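Local structure of putative glycyl-glycine endopeptidase lytM (Ruminococcus gnavus, 3NYY) at residues 16-28 with 41-53. The protein is a putative glycyl-glycine endopeptidase of the M23 family, which probably cuts peptide bonds as a metalloendopeptidase. Sequence-based numbering, arbitrary orientation.
Sequences PDFRRQPVSETMQ and VGLYWMATDFENR. With SO4 (sulfate ion), chain H; SO4 (sulfate ion), chain E.
The indole of Trp45 meets Pro22 at its edge. Its NE1 gives a nearly straight bond to Pro22 O, 2.8 Å at 171°. The oxygen lies in the indole plane, but the N-H comes from above the carbonyl plane. One indole face carries Val41 O, and the opposite face carries Phe50 CE2. Round the six-membered ring lie Gln21, Val23 and Phe18. Gln21 NE2 sits 3.4 Å from Trp45 CH2, over the centre of one face of Phe18, and donates to Phe18 O. With an alanine in place of Trp45, Pro22 O would probably lose its donor and a gap would be likely to open between Phe18, Gln21 and Phe50.

The Phe50 ring takes Trp45 CB over one face and Pro22 CD at its edge. In one of two modelled conformers, Met27, a selenomethionine, lies over one face of Tyr44. Its CG is 4.0 Å from the ring centroid, and bends at chi2 (55°) and chi3 bring SE over the ring too, a Met-aromatic contact.

Glu51 OE2 accepts from Ser24 N at 3.0 Å, on its syn side; Tyr44 OH lies a doubtfully short 2.5 Å from Glu51 OE2. Ser24 OG caps the next helix through Met27 N. Water 3 bridges Arg20 NH2 and Phe50 O, and water 2 links Arg20 NH1 to Glu51 OE1. Asp17 OD1 forms a salt bridge with Arg20 NH2, and OD2 one with Arg7.

Helix 77-88 packs beside Phe18 and Trp45. A Schellman motif at Asp49 follows helix 37-48. Plain helix-and-loop packing within the LytM N-terminal family region joins linker 21-24 to that helix.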
ATOM      1  N   PRO A  16     -13.566  11.333 -13.722  1.00 12.62           N
ATOM      2  CA  PRO A  16     -12.430  10.977 -12.863  1.00 14.44           C
ATOM      3  C   PRO A  16     -12.685  11.120 -11.355  1.00 15.83           C
ATOM      4  O   PRO A  16     -12.227  10.260 -10.575  1.00 14.41           O
ATOM      5  CB  PRO A  16     -11.365  11.964 -13.296  1.00 17.64           C
ATOM      6  CG  PRO A  16     -11.651  12.167 -14.753  1.00 19.98           C
ATOM      7  CD  PRO A  16     -13.143  12.203 -14.825  1.00 16.08           C
ATOM      8  N   ASP A  17     -13.395  12.165 -10.908  1.00 13.69           N
ATOM      9  CA  ASP A  17     -13.622  12.320  -9.480  1.00 12.47           C
ATOM     10  C   ASP A  17     -14.572  11.231  -8.925  1.00 13.11           C
ATOM     11  O   ASP A  17     -14.396  10.802  -7.800  1.00 15.02           O
ATOM     12  CB  ASP A  17     -14.191  13.705  -9.133  1.00 13.30           C
ATOM     13  CG  ASP A  17     -13.196  14.826  -9.302  1.00 21.59           C
ATOM     14  OD1 ASP A  17     -11.974  14.595  -9.285  1.00 20.13           O
ATOM     15  OD2 ASP A  17     -13.647  15.975  -9.452  1.00 22.33           O
ATOM     16  N   PHE A  18     -15.546  10.773  -9.712  1.00 12.13           N
ATOM     17  CA  PHE A  18     -16.344   9.648  -9.294  1.00 11.11           C
ATOM     18  C   PHE A  18     -15.484   8.382  -9.188  1.00 10.64           C
ATOM     19  O   PHE A  18     -15.559   7.633  -8.203  1.00 11.58           O
ATOM     20  CB  PHE A  18     -17.522   9.431 -10.235  1.00 12.75           C
ATOM     21  CG  PHE A  18     -18.356   8.249  -9.868  1.00 11.00           C
ATOM     22  CD1 PHE A  18     -19.353   8.367  -8.891  1.00 14.12           C
ATOM     23  CD2 PHE A  18     -18.114   7.001 -10.426  1.00 11.56           C
ATOM     24  CE1 PHE A  18     -20.133   7.262  -8.538  1.00 15.46           C
ATOM     25  CE2 PHE A  18     -18.874   5.890 -10.053  1.00 14.62           C
ATOM     26  CZ  PHE A  18     -19.888   6.021  -9.101  1.00 13.18           C
ATOM     27  N   ARG A  19     -14.672   8.140 -10.194  1.00 10.70           N
ATOM     28  CA  ARG A  19     -13.854   6.926 -10.181  1.00 11.17           C
ATOM     29  C   ARG A  19     -12.926   6.863  -8.989  1.00 11.54           C
ATOM     30  O   ARG A  19     -12.660   5.781  -8.450  1.00 11.79           O
ATOM     31  CB  ARG A  19     -13.088   6.753 -11.475  1.00 11.07           C
ATOM     32  CG  ARG A  19     -13.964   6.592 -12.668  1.00 10.17           C
ATOM     33  CD  ARG A  19     -13.149   6.515 -13.948  1.00 11.40           C
ATOM     34  NE  ARG A  19     -12.372   5.274 -14.014  1.00 11.98           N
ATOM     35  CZ  ARG A  19     -11.484   4.964 -14.945  1.00 12.64           C
ATOM     36  NH1 ARG A  19     -11.194   5.807 -15.947  1.00 15.39           N
ATOM     37  NH2 ARG A  19     -10.852   3.786 -14.913  1.00 13.73           N
ATOM     38  N   ARG A  20     -12.432   8.040  -8.585  1.00 11.57           N
ATOM     39  CA  ARG A  20     -11.521   8.119  -7.437  1.00 11.98           C
ATOM     40  C   ARG A  20     -12.174   7.836  -6.076  1.00 13.02           C
ATOM     41  O   ARG A  20     -11.500   7.405  -5.148  1.00 13.31           O
ATOM     42  CB  ARG A  20     -10.820   9.482  -7.459  1.00 14.88           C
ATOM     43  CG  ARG A  20      -9.807   9.705  -6.302  1.00 18.77           C
ATOM     44  CD  ARG A  20      -8.923  10.926  -6.521  1.00 24.20           C
ATOM     45  NE  ARG A  20      -9.715  12.115  -6.848  1.00 23.93           N
ATOM     46  CZ  ARG A  20     -10.174  13.001  -5.981  1.00 22.51           C
ATOM     47  NH1 ARG A  20      -9.929  12.889  -4.678  1.00 27.10           N
ATOM     48  NH2 ARG A  20     -10.931  14.007  -6.415  1.00 27.47           N
ATOM     49  N   GLN A  21     -13.487   8.075  -5.959  1.00 10.22           N
ATOM     50  CA  GLN A  21     -14.282   7.801  -4.753  1.00 10.19           C
ATOM     51  C   GLN A  21     -13.768   8.558  -3.541  1.00 13.63           C
ATOM     52  O   GLN A  21     -13.368   7.957  -2.567  1.00 14.94           O
ATOM     53  CB  GLN A  21     -14.333   6.301  -4.473  1.00 11.75           C
ATOM     54  CG  GLN A  21     -14.959   5.480  -5.554  1.00 10.85           C
ATOM     55  CD  GLN A  21     -16.462   5.357  -5.489  1.00 12.55           C
ATOM     56  OE1 GLN A  21     -17.015   4.766  -4.550  1.00 12.44           O
ATOM     57  NE2 GLN A  21     -17.156   5.929  -6.524  1.00 11.08           N
ATOM     58  N   PRO A  22     -13.737   9.900  -3.612  1.00 13.16           N
ATOM     59  CA  PRO A  22     -13.096  10.667  -2.515  1.00 13.93           C
ATOM     60  C   PRO A  22     -13.985  10.651  -1.264  1.00 13.91           C
ATOM     61  O   PRO A  22     -15.040  11.259  -1.269  1.00 14.93           O
ATOM     62  CB  PRO A  22     -12.978  12.059  -3.104  1.00 17.34           C
ATOM     63  CG  PRO A  22     -14.011  12.160  -4.144  1.00 15.95           C
ATOM     64  CD  PRO A  22     -14.230  10.779  -4.679  1.00 15.16           C
ATOM     65  N   VAL A  23     -13.518  10.026  -0.191  1.00 14.77           N
ATOM     66  CA  VAL A  23     -14.313   9.908   1.049  1.00 14.42           C
ATOM     67  C   VAL A  23     -13.426  10.287   2.223  1.00 17.73           C
ATOM     68  O   VAL A  23     -12.472   9.563   2.539  1.00 18.87           O
ATOM     69  CB  VAL A  23     -14.861   8.493   1.203  1.00 16.83           C
ATOM     70  CG1 VAL A  23     -15.717   8.388   2.470  1.00 18.27           C
ATOM     71  CG2 VAL A  23     -15.693   8.092  -0.048  1.00 13.89           C
ATOM     72  N   SER A  24     -13.735  11.426   2.830  1.00 18.84           N
ATOM     73  CA  SER A  24     -13.077  11.906   4.037  1.00 22.52           C
ATOM     74  C   SER A  24     -13.231  10.982   5.234  1.00 22.01           C
ATOM     75  O   SER A  24     -14.105  10.147   5.291  1.00 19.94           O
ATOM     76  CB  SER A  24     -13.697  13.238   4.449  1.00 25.33           C
ATOM     77  OG  SER A  24     -15.064  13.092   4.887  1.00 26.48           O
ATOM     78  N   GLU A  25     -12.386  11.151   6.239  1.00 24.32           N
ATOM     79  CA  GLU A  25     -12.525  10.285   7.426  1.00 26.57           C
ATOM     80  C   GLU A  25     -13.865  10.525   8.164  1.00 23.31           C
ATOM     81  O   GLU A  25     -14.464   9.573   8.678  1.00 24.01           O
ATOM     82  CB  GLU A  25     -11.295  10.389   8.367  1.00 31.48           C
ATOM     83  CG  GLU A  25      -9.977   9.749   7.792  1.00 34.88           C
ATOM     84  CD  GLU A  25     -10.123   8.277   7.266  1.00 47.68           C
ATOM     85  OE1 GLU A  25     -10.748   7.425   7.947  1.00 46.73           O
ATOM     86  OE2 GLU A  25      -9.598   7.965   6.154  1.00 48.75           O
ATOM     87  N   THR A  26     -14.344  11.769   8.180  1.00 23.71           N
ATOM     88  CA  THR A  26     -15.670  12.104   8.759  1.00 26.03           C
ATOM     89  C   THR A  26     -16.763  11.278   8.095  1.00 25.22           C
ATOM     90  O   THR A  26     -17.610  10.657   8.751  1.00 24.39           O
ATOM     91  CB  THR A  26     -15.978  13.613   8.603  1.00 30.31           C
ATOM     92  OG1 THR A  26     -15.039  14.336   9.403  1.00 35.81           O
ATOM     93  CG2 THR A  26     -17.394  13.968   9.054  1.00 32.91           C
HETATM   94  N   MSE A  27     -16.723  11.251   6.762  1.00 22.32           N
HETATM   95  CA  MSE A  27     -17.673  10.466   5.996  0.50 19.39           C
HETATM   96  C   MSE A  27     -17.457   8.953   6.195  1.00 17.74           C
HETATM   97  O   MSE A  27     -18.417   8.197   6.228  1.00 20.64           O
HETATM   98  CB  MSE A  27     -17.595  10.892   4.519  0.50 17.92           C
HETATM   99  CG  MSE A  27     -18.756  10.477   3.676  0.50 17.54           C
HETATM  100 SE   MSE A  27     -20.455  11.059   4.387  0.38 22.25          SE
HETATM  101  CE  MSE A  27     -19.920  12.662   5.248  0.50 14.55           C
ATOM    102  N   GLN A  28     -16.207   8.485   6.322  1.00 17.38           N
ATOM    103  CA  GLN A  28     -16.003   7.053   6.588  1.00 19.69           C
ATOM    104  C   GLN A  28     -16.655   6.617   7.901  1.00 20.32           C
ATOM    105  O   GLN A  28     -17.291   5.582   7.963  1.00 23.62           O
ATOM    106  CB  GLN A  28     -14.520   6.642   6.597  1.00 23.98           C
ATOM    107  CG  GLN A  28     -13.982   6.363   5.220  1.00 26.31           C
ATOM    108  CD  GLN A  28     -14.491   5.068   4.574  1.00 30.13           C
ATOM    109  OE1 GLN A  28     -15.181   4.255   5.193  1.00 35.09           O
ATOM    110  NE2 GLN A  28     -14.100   4.868   3.331  1.00 20.53           N
ATOM    111  N   VAL A  41     -23.346   8.587   0.300  1.00 14.30           N
ATOM    112  CA  VAL A  41     -22.079   9.017  -0.318  1.00 12.74           C
ATOM    113  C   VAL A  41     -22.350   9.785  -1.628  1.00 12.98           C
ATOM    114  O   VAL A  41     -21.710  10.801  -1.937  1.00 14.21           O
ATOM    115  CB  VAL A  41     -21.057   7.853  -0.508  1.00 12.32           C
ATOM    116  CG1 VAL A  41     -21.401   6.950  -1.748  1.00 14.41           C
ATOM    117  CG2 VAL A  41     -19.648   8.426  -0.501  1.00 16.25           C
ATOM    118  N   GLY A  42     -23.350   9.350  -2.373  1.00 13.84           N
ATOM    119  CA  GLY A  42     -23.774  10.039  -3.578  1.00 14.07           C
ATOM    120  C   GLY A  42     -24.240  11.458  -3.289  1.00 12.79           C
ATOM    121  O   GLY A  42     -23.890  12.381  -4.011  1.00 14.02           O
ATOM    122  N   LEU A  43     -25.017  11.601  -2.216  1.00 13.43           N
ATOM    123  CA  LEU A  43     -25.487  12.930  -1.783  1.00 13.72           C
ATOM    124  C   LEU A  43     -24.351  13.822  -1.304  1.00 14.03           C
ATOM    125  O   LEU A  43     -24.326  15.015  -1.575  1.00 16.07           O
ATOM    126  CB  LEU A  43     -26.569  12.782  -0.716  1.00 12.19           C
ATOM    127  CG  LEU A  43     -27.883  12.207  -1.268  1.00 13.09           C
ATOM    128  CD1 LEU A  43     -28.800  11.739  -0.105  1.00 12.76           C
ATOM    129  CD2 LEU A  43     -28.613  13.178  -2.178  1.00 16.49           C
ATOM    130  N   TYR A  44     -23.425  13.237  -0.580  1.00 13.92           N
ATOM    131  CA  TYR A  44     -22.237  13.906  -0.122  1.00 15.63           C
ATOM    132  C   TYR A  44     -21.431  14.451  -1.280  1.00 14.08           C
ATOM    133  O   TYR A  44     -21.020  15.632  -1.241  1.00 15.64           O
ATOM    134  CB  TYR A  44     -21.427  12.932   0.717  1.00 15.55           C
ATOM    135  CG  TYR A  44     -20.080  13.418   1.105  1.00 16.45           C
ATOM    136  CD1 TYR A  44     -19.934  14.353   2.126  1.00 22.32           C
ATOM    137  CD2 TYR A  44     -18.935  12.931   0.488  1.00 17.50           C
ATOM    138  CE1 TYR A  44     -18.681  14.800   2.520  1.00 21.97           C
ATOM    139  CE2 TYR A  44     -17.664  13.384   0.883  1.00 17.92           C
ATOM    140  CZ  TYR A  44     -17.557  14.320   1.901  1.00 20.83           C
ATOM    141  OH  TYR A  44     -16.330  14.775   2.272  1.00 24.87           O
ATOM    142  N   TRP A  45     -21.251  13.635  -2.328  1.00 13.01           N
ATOM    143  CA  TRP A  45     -20.524  14.115  -3.514  1.00 12.46           C
ATOM    144  C   TRP A  45     -21.240  15.233  -4.240  1.00 13.81           C
ATOM    145  O   TRP A  45     -20.605  16.174  -4.737  1.00 14.15           O
ATOM    146  CB  TRP A  45     -20.184  12.987  -4.459  1.00 13.73           C
ATOM    147  CG  TRP A  45     -19.159  12.013  -3.895  1.00 12.70           C
ATOM    148  CD1 TRP A  45     -18.083  12.320  -3.069  1.00 14.68           C
ATOM    149  CD2 TRP A  45     -19.113  10.591  -4.109  1.00 11.59           C
ATOM    150  NE1 TRP A  45     -17.393  11.170  -2.768  1.00 15.13           N
ATOM    151  CE2 TRP A  45     -17.997  10.100  -3.387  1.00 12.50           C
ATOM    152  CE3 TRP A  45     -19.912   9.693  -4.828  1.00 12.69           C
ATOM    153  CZ2 TRP A  45     -17.647   8.736  -3.374  1.00 12.13           C
ATOM    154  CZ3 TRP A  45     -19.593   8.333  -4.814  1.00 13.28           C
ATOM    155  CH2 TRP A  45     -18.474   7.866  -4.077  1.00 12.23           C
HETATM  156  N   MSE A  46     -22.568  15.135  -4.362  1.00 14.66           N
HETATM  157  CA  MSE A  46     -23.313  16.204  -4.996  1.00 15.11           C
HETATM  158  C   MSE A  46     -23.235  17.501  -4.221  1.00 14.73           C
HETATM  159  O   MSE A  46     -23.000  18.560  -4.811  1.00 16.58           O
HETATM  160  CB  MSE A  46     -24.789  15.789  -5.195  1.00 15.86           C
HETATM  161  CG  MSE A  46     -25.010  14.818  -6.342  1.00 18.94           C
HETATM  162 SE   MSE A  46     -24.572  15.523  -8.067  0.75 15.63          SE
HETATM  163  CE  MSE A  46     -23.117  14.560  -8.564  1.00 24.58           C
ATOM    164  N   ALA A  47     -23.379  17.425  -2.908  1.00 15.68           N
ATOM    165  CA  ALA A  47     -23.425  18.617  -2.078  1.00 16.16           C
ATOM    166  C   ALA A  47     -22.044  19.278  -1.977  1.00 16.72           C
ATOM    167  O   ALA A  47     -21.989  20.485  -1.758  1.00 17.53           O
ATOM    168  CB  ALA A  47     -23.949  18.275  -0.682  1.00 18.43           C
ATOM    169  N   THR A  48     -20.959  18.496  -2.100  1.00 15.47           N
ATOM    170  CA  THR A  48     -19.579  19.006  -2.001  1.00 16.88           C
ATOM    171  C   THR A  48     -18.862  19.147  -3.356  1.00 15.46           C
ATOM    172  O   THR A  48     -17.669  19.444  -3.377  1.00 18.98           O
ATOM    173  CB  THR A  48     -18.703  18.093  -1.134  1.00 17.34           C
ATOM    174  OG1 THR A  48     -18.627  16.801  -1.755  1.00 16.08           O
ATOM    175  CG2 THR A  48     -19.274  17.963   0.316  1.00 16.25           C
ATOM    176  N   ASP A  49     -19.580  18.920  -4.466  1.00 15.68           N
ATOM    177  CA  ASP A  49     -18.982  18.866  -5.798  1.00 16.26           C
ATOM    178  C   ASP A  49     -17.739  17.925  -5.758  1.00 16.06           C
ATOM    179  O   ASP A  49     -16.643  18.298  -6.200  1.00 17.20           O
ATOM    180  CB  ASP A  49     -18.588  20.277  -6.278  1.00 15.80           C
ATOM    181  CG  ASP A  49     -19.763  21.256  -6.316  1.00 17.81           C
ATOM    182  OD1 ASP A  49     -20.946  20.803  -6.276  1.00 18.76           O
ATOM    183  OD2 ASP A  49     -19.489  22.485  -6.382  1.00 19.80           O
ATOM    184  N   PHE A  50     -17.931  16.720  -5.227  1.00 14.00           N
ATOM    185  CA  PHE A  50     -16.851  15.713  -5.098  1.00 14.01           C
ATOM    186  C   PHE A  50     -15.663  16.224  -4.286  1.00 16.24           C
ATOM    187  O   PHE A  50     -14.502  16.126  -4.705  1.00 18.24           O
ATOM    188  CB  PHE A  50     -16.418  15.146  -6.451  1.00 15.25           C
ATOM    189  CG  PHE A  50     -17.451  14.256  -7.058  1.00 13.36           C
ATOM    190  CD1 PHE A  50     -18.554  14.806  -7.666  1.00 16.55           C
ATOM    191  CD2 PHE A  50     -17.370  12.867  -6.927  1.00 14.32           C
ATOM    192  CE1 PHE A  50     -19.543  13.983  -8.196  1.00 16.57           C
ATOM    193  CE2 PHE A  50     -18.334  12.068  -7.447  1.00 13.71           C
ATOM    194  CZ  PHE A  50     -19.410  12.619  -8.092  1.00 15.93           C
ATOM    195  N   GLU A  51     -15.991  16.731  -3.111  1.00 17.02           N
ATOM    196  CA  GLU A  51     -15.048  17.278  -2.146  1.00 17.64           C
ATOM    197  C   GLU A  51     -14.267  18.485  -2.650  1.00 21.18           C
ATOM    198  O   GLU A  51     -13.185  18.760  -2.146  1.00 22.97           O
ATOM    199  CB  GLU A  51     -14.098  16.199  -1.608  1.00 16.04           C
ATOM    200  CG  GLU A  51     -14.826  15.081  -0.815  1.00 19.62           C
ATOM    201  CD  GLU A  51     -13.880  14.248   0.075  1.00 21.31           C
ATOM    202  OE1 GLU A  51     -12.709  14.047  -0.306  1.00 24.66           O
ATOM    203  OE2 GLU A  51     -14.358  13.806   1.150  1.00 24.36           O
ATOM    204  N   ASN A  52     -14.865  19.250  -3.556  1.00 20.02           N
ATOM    205  CA  ASN A  52     -14.316  20.539  -3.970  1.00 20.82           C
ATOM    206  C   ASN A  52     -14.848  21.752  -3.217  1.00 23.43           C
ATOM    207  O   ASN A  52     -14.225  22.830  -3.262  1.00 23.48           O
ATOM    208  CB  ASN A  52     -14.450  20.683  -5.484  1.00 24.03           C
ATOM    209  CG  ASN A  52     -13.430  19.847  -6.211  1.00 26.73           C
ATOM    210  OD1 ASN A  52     -12.246  20.112  -6.102  1.00 32.10           O
ATOM    211  ND2 ASN A  52     -13.869  18.823  -6.919  1.00 22.36           N
ATOM    212  N   ARG A  53     -15.964  21.574  -2.507  1.00 19.21           N
ATOM    213  CA  ARG A  53     -16.568  22.576  -1.682  1.00 19.57           C
ATOM    214  C   ARG A  53     -16.964  21.962  -0.362  1.00 19.78           C
ATOM    215  O   ARG A  53     -17.163  20.734  -0.242  1.00 19.54           O
ATOM    216  CB  ARG A  53     -17.816  23.192  -2.323  1.00 19.48           C
ATOM    217  CG  ARG A  53     -17.596  23.748  -3.739  1.00 19.14           C
ATOM    218  CD  ARG A  53     -18.826  24.580  -4.163  1.00 21.56           C
ATOM    219  NE  ARG A  53     -18.846  25.871  -3.477  1.00 21.21           N
ATOM    220  CZ  ARG A  53     -19.616  26.908  -3.810  1.00 25.40           C
ATOM    221  NH1 ARG A  53     -20.478  26.834  -4.822  1.00 21.87           N
ATOM    222  NH2 ARG A  53     -19.533  28.022  -3.096  1.00 21.60           N
TER
HETATM  223  S   SO4 H 286     -18.395  26.449   0.119  0.50 29.54           S
HETATM  224  O1  SO4 H 286     -17.154  25.805   0.597  0.50 34.24           O
HETATM  225  O2  SO4 H 286     -19.426  25.454  -0.191  0.50 32.94           O
HETATM  226  O3  SO4 H 286     -18.908  27.301   1.181  0.50 31.39           O
HETATM  227  O4  SO4 H 286     -18.072  27.242  -1.065  0.50 39.26           O
HETATM  228  S   SO4 E 283      -9.122   5.091 -19.317  1.00 80.22           S
HETATM  229  O1  SO4 E 283      -9.894   4.727 -18.141  1.00 78.73           O
HETATM  230  O2  SO4 E 283      -8.987   3.903 -20.159  1.00 81.42           O
HETATM  231  O3  SO4 E 283      -9.808   6.176 -20.021  1.00 82.00           O
HETATM  232  O4  SO4 E 283      -7.788   5.559 -18.927  1.00 84.02           O
HETATM  233  O   HOH W   1     -11.699  17.230  -7.918  1.00 37.44           O
HETATM  234  O   HOH W   2     -10.855  14.809  -2.171  1.00 28.96           O
HETATM  235  O   HOH W   3     -11.853  16.137  -4.691  1.00 31.94           O
HETATM  236  O   HOH W   4     -16.377  15.154   5.287  1.00 38.82           O